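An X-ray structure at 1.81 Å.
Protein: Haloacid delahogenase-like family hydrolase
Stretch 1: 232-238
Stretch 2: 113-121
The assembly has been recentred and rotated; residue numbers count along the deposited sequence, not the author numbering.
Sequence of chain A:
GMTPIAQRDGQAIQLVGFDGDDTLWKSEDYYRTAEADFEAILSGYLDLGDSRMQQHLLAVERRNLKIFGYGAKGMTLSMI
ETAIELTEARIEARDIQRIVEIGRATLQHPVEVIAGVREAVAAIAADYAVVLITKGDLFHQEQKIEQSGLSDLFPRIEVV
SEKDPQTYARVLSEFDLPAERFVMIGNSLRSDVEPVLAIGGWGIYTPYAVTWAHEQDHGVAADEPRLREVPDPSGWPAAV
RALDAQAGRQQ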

# COMPACT_ATOMS: atom_id res chain seq x y z
N ASP A 232 24.25 -17.25 -1.40
CA ASP A 232 24.17 -16.13 -2.28
C ASP A 232 23.27 -16.44 -3.46
O ASP A 232 22.96 -17.60 -3.71
CB ASP A 232 25.57 -15.65 -2.69
CG ASP A 232 26.17 -16.49 -3.78
OD1 ASP A 232 26.72 -17.56 -3.41
OD2 ASP A 232 26.10 -16.08 -4.97
N PRO A 233 22.77 -15.40 -4.15
CA PRO A 233 21.79 -15.62 -5.21
C PRO A 233 22.21 -16.54 -6.33
O PRO A 233 21.34 -17.13 -6.97
CB PRO A 233 21.50 -14.20 -5.73
CG PRO A 233 21.84 -13.33 -4.61
CD PRO A 233 23.02 -13.96 -3.96
N SER A 234 23.49 -16.63 -6.63
CA SER A 234 23.95 -17.50 -7.72
C SER A 234 23.53 -18.98 -7.49
O SER A 234 23.35 -19.75 -8.45
CB SER A 234 25.47 -17.36 -7.96
OG SER A 234 26.23 -17.80 -6.85
N GLY A 235 23.31 -19.34 -6.23
CA GLY A 235 22.80 -20.69 -5.89
C GLY A 235 21.28 -20.91 -5.99
O GLY A 235 20.81 -22.03 -5.90
N TRP A 236 20.51 -19.85 -6.26
CA TRP A 236 19.07 -19.95 -6.22
C TRP A 236 18.49 -20.85 -7.33
O TRP A 236 17.58 -21.61 -7.05
CB TRP A 236 18.39 -18.58 -6.34
CG TRP A 236 18.54 -17.64 -5.17
CD1 TRP A 236 18.92 -17.94 -3.92
CD2 TRP A 236 18.21 -16.25 -5.17
NE1 TRP A 236 18.91 -16.82 -3.12
CE2 TRP A 236 18.48 -15.76 -3.86
CE3 TRP A 236 17.81 -15.33 -6.16
CZ2 TRP A 236 18.29 -14.42 -3.50
CZ3 TRP A 236 17.64 -14.01 -5.82
CH2 TRP A 236 17.86 -13.56 -4.50
N PRO A 237 18.95 -20.70 -8.59
CA PRO A 237 18.36 -21.50 -9.66
C PRO A 237 18.54 -23.01 -9.42
O PRO A 237 17.57 -23.78 -9.53
CB PRO A 237 19.09 -20.99 -10.93
CG PRO A 237 19.58 -19.61 -10.55
CD PRO A 237 19.96 -19.74 -9.13
N ALA A 238 19.74 -23.42 -9.01
CA ALA A 238 20.02 -24.83 -8.65
C ALA A 238 19.12 -25.33 -7.50
O ALA A 238 18.64 -26.46 -7.50
CB ALA A 238 21.52 -25.02 -8.27
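Stretch 2, residues 113-121: VIAGVREAV

Packing of residues 113-121 against residues 232-238, two segments of one chain whose touching residues lie at least 113 positions apart in sequence. Stretch 2 enters as a loop, passes through a type II beta turn from Ile114 to Val117, and runs as a helix from Val117 beyond Val121. The backbones come nearest where the CA atoms of Pro233 and Val117 are 5.5 Å apart. Judged from the CA atoms, the two segments run in the same general sense, so the contacts pass from Pro233 at the turn to Pro237 at Ala120. No hydrogen bond crosses the contact; it is made by apolar packing and buries 296 Å², both sides summed.

Val113 is extended (phi/psi -65/143) and remains out of reach. Ile114, also extended (-76/146; chi1 m, chi2 t), points its CA-to-CB bond toward stretch 1 and places CG2 4.1 Å from CG of Pro233. Ala115 directs its methyl sideways, and its backbone makes the contact instead, with O 3.8 Å from Pro233 CG. Gly116 takes the positive phi of the turn (90/-7), a conformation that favours glycine, and occupies the N-cap position of the helix. Its C atom is 4.1 Å from Pro233 CB. An ideal CB here would point toward stretch 1 and lie 4.0 Å from Ser234 N. The turn is closed by the hydrogen bond from Val117 N to Ile114 O (3.2 Å).

Val117 begins the helix with chi1 t. Although its CA-to-CB bond points sideways, CG2 reaches both Pro233 CG at 3.5 Å and Trp236 CH2 at 4.0 Å, the latter obliquely to the indole. Arg118 points away and Glu119 sideways; neither touches stretch 1. One helical turn after Gly116, whose O accepts a hydrogen bond from Ala120 N (3.1 Å), the CA-to-CB bond of Ala120 points toward stretch 1. Its methyl lies close against stretch 1: CB is 3.3 Å from Pro233 O, 4.2 Å from Pro233 CB, 3.7 Å from Trp236 CE3 and 4.2 Å from Pro237 CD, while the backbone O of Ala120 is 3.8 Å from Pro237 CG. Pro233 O is itself engaged within stretch 1, accepting a hydrogen bond from Trp236 N at 2.9 Å. Val121 turns its CA-to-CB bond away as the helix continues.

Pro233, Trp236 and Pro237 all point toward stretch 2, whereas Ser234 points sideways and uses OG to hydrogen-bond Asp232 OD2 at 2.6 Å. Thus Pro233 meets the turn, from Ile114 to Val117, and Ala120 one helical turn on, and Ala120 sits against all three of these rings.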

# COMPACT_ATOMS: atom_id res chain seq x y z
N VAL A 113 20.73 -3.30 -6.44
CA VAL A 113 20.49 -4.71 -6.56
C VAL A 113 21.73 -5.49 -6.09
O VAL A 113 22.87 -5.06 -6.27
CB VAL A 113 20.00 -5.07 -8.00
CG1 VAL A 113 19.89 -6.62 -8.24
CG2 VAL A 113 18.68 -4.40 -8.25
N ILE A 114 21.50 -6.61 -5.43
CA ILE A 114 22.59 -7.41 -4.87
C ILE A 114 23.29 -8.18 -5.99
O ILE A 114 22.67 -8.59 -6.97
CB ILE A 114 22.02 -8.35 -3.77
CG1 ILE A 114 21.79 -7.52 -2.50
CG2 ILE A 114 22.92 -9.56 -3.58
CD1 ILE A 114 20.84 -8.13 -1.49
N ALA A 115 24.61 -8.36 -5.85
CA ALA A 115 25.39 -9.09 -6.83
C ALA A 115 24.80 -10.45 -7.16
O ALA A 115 24.54 -11.25 -6.26
CB ALA A 115 26.85 -9.28 -6.34
N GLY A 116 24.57 -10.68 -8.46
CA GLY A 116 24.11 -11.97 -8.98
C GLY A 116 22.61 -12.16 -9.06
O GLY A 116 22.14 -13.15 -9.63
N VAL A 117 21.86 -11.21 -8.52
CA VAL A 117 20.42 -11.35 -8.42
C VAL A 117 19.75 -11.37 -9.78
O VAL A 117 19.00 -12.28 -10.08
CB VAL A 117 19.82 -10.29 -7.49
CG1 VAL A 117 18.32 -10.13 -7.69
CG2 VAL A 117 20.16 -10.64 -6.04
N ARG A 118 20.08 -10.42 -10.65
CA ARG A 118 19.41 -10.34 -11.93
C ARG A 118 19.60 -11.60 -12.72
O ARG A 118 18.65 -12.08 -13.39
CB ARG A 118 19.89 -9.10 -12.73
CG ARG A 118 19.17 -8.90 -14.03
CD ARG A 118 19.47 -7.58 -14.74
NE ARG A 118 18.65 -7.77 -15.89
CZ ARG A 118 17.43 -7.30 -16.06
NH1 ARG A 118 16.92 -6.33 -15.32
NH2 ARG A 118 16.78 -7.71 -17.12
N GLU A 119 20.82 -12.16 -12.70
CA GLU A 119 21.08 -13.39 -13.48
C GLU A 119 20.30 -14.57 -12.90
O GLU A 119 19.79 -15.35 -13.63
CB GLU A 119 22.57 -13.79 -13.50
CG GLU A 119 23.41 -12.90 -14.42
CD GLU A 119 23.90 -11.60 -13.78
OE1 GLU A 119 23.54 -11.28 -12.60
OE2 GLU A 119 24.67 -10.89 -14.48
N ALA A 120 20.29 -14.70 -11.57
CA ALA A 120 19.52 -15.74 -10.83
C ALA A 120 18.03 -15.69 -11.22
O ALA A 120 17.44 -16.68 -11.65
CB ALA A 120 19.71 -15.54 -9.33
N VAL A 121 17.43 -14.50 -11.11
CA VAL A 121 16.00 -14.31 -11.42
C VAL A 121 15.67 -14.65 -12.87
O VAL A 121 14.67 -15.31 -13.14
CB VAL A 121 15.51 -12.86 -11.16
CG1 VAL A 121 14.03 -12.71 -11.54
CG2 VAL A 121 15.79 -12.38 -9.72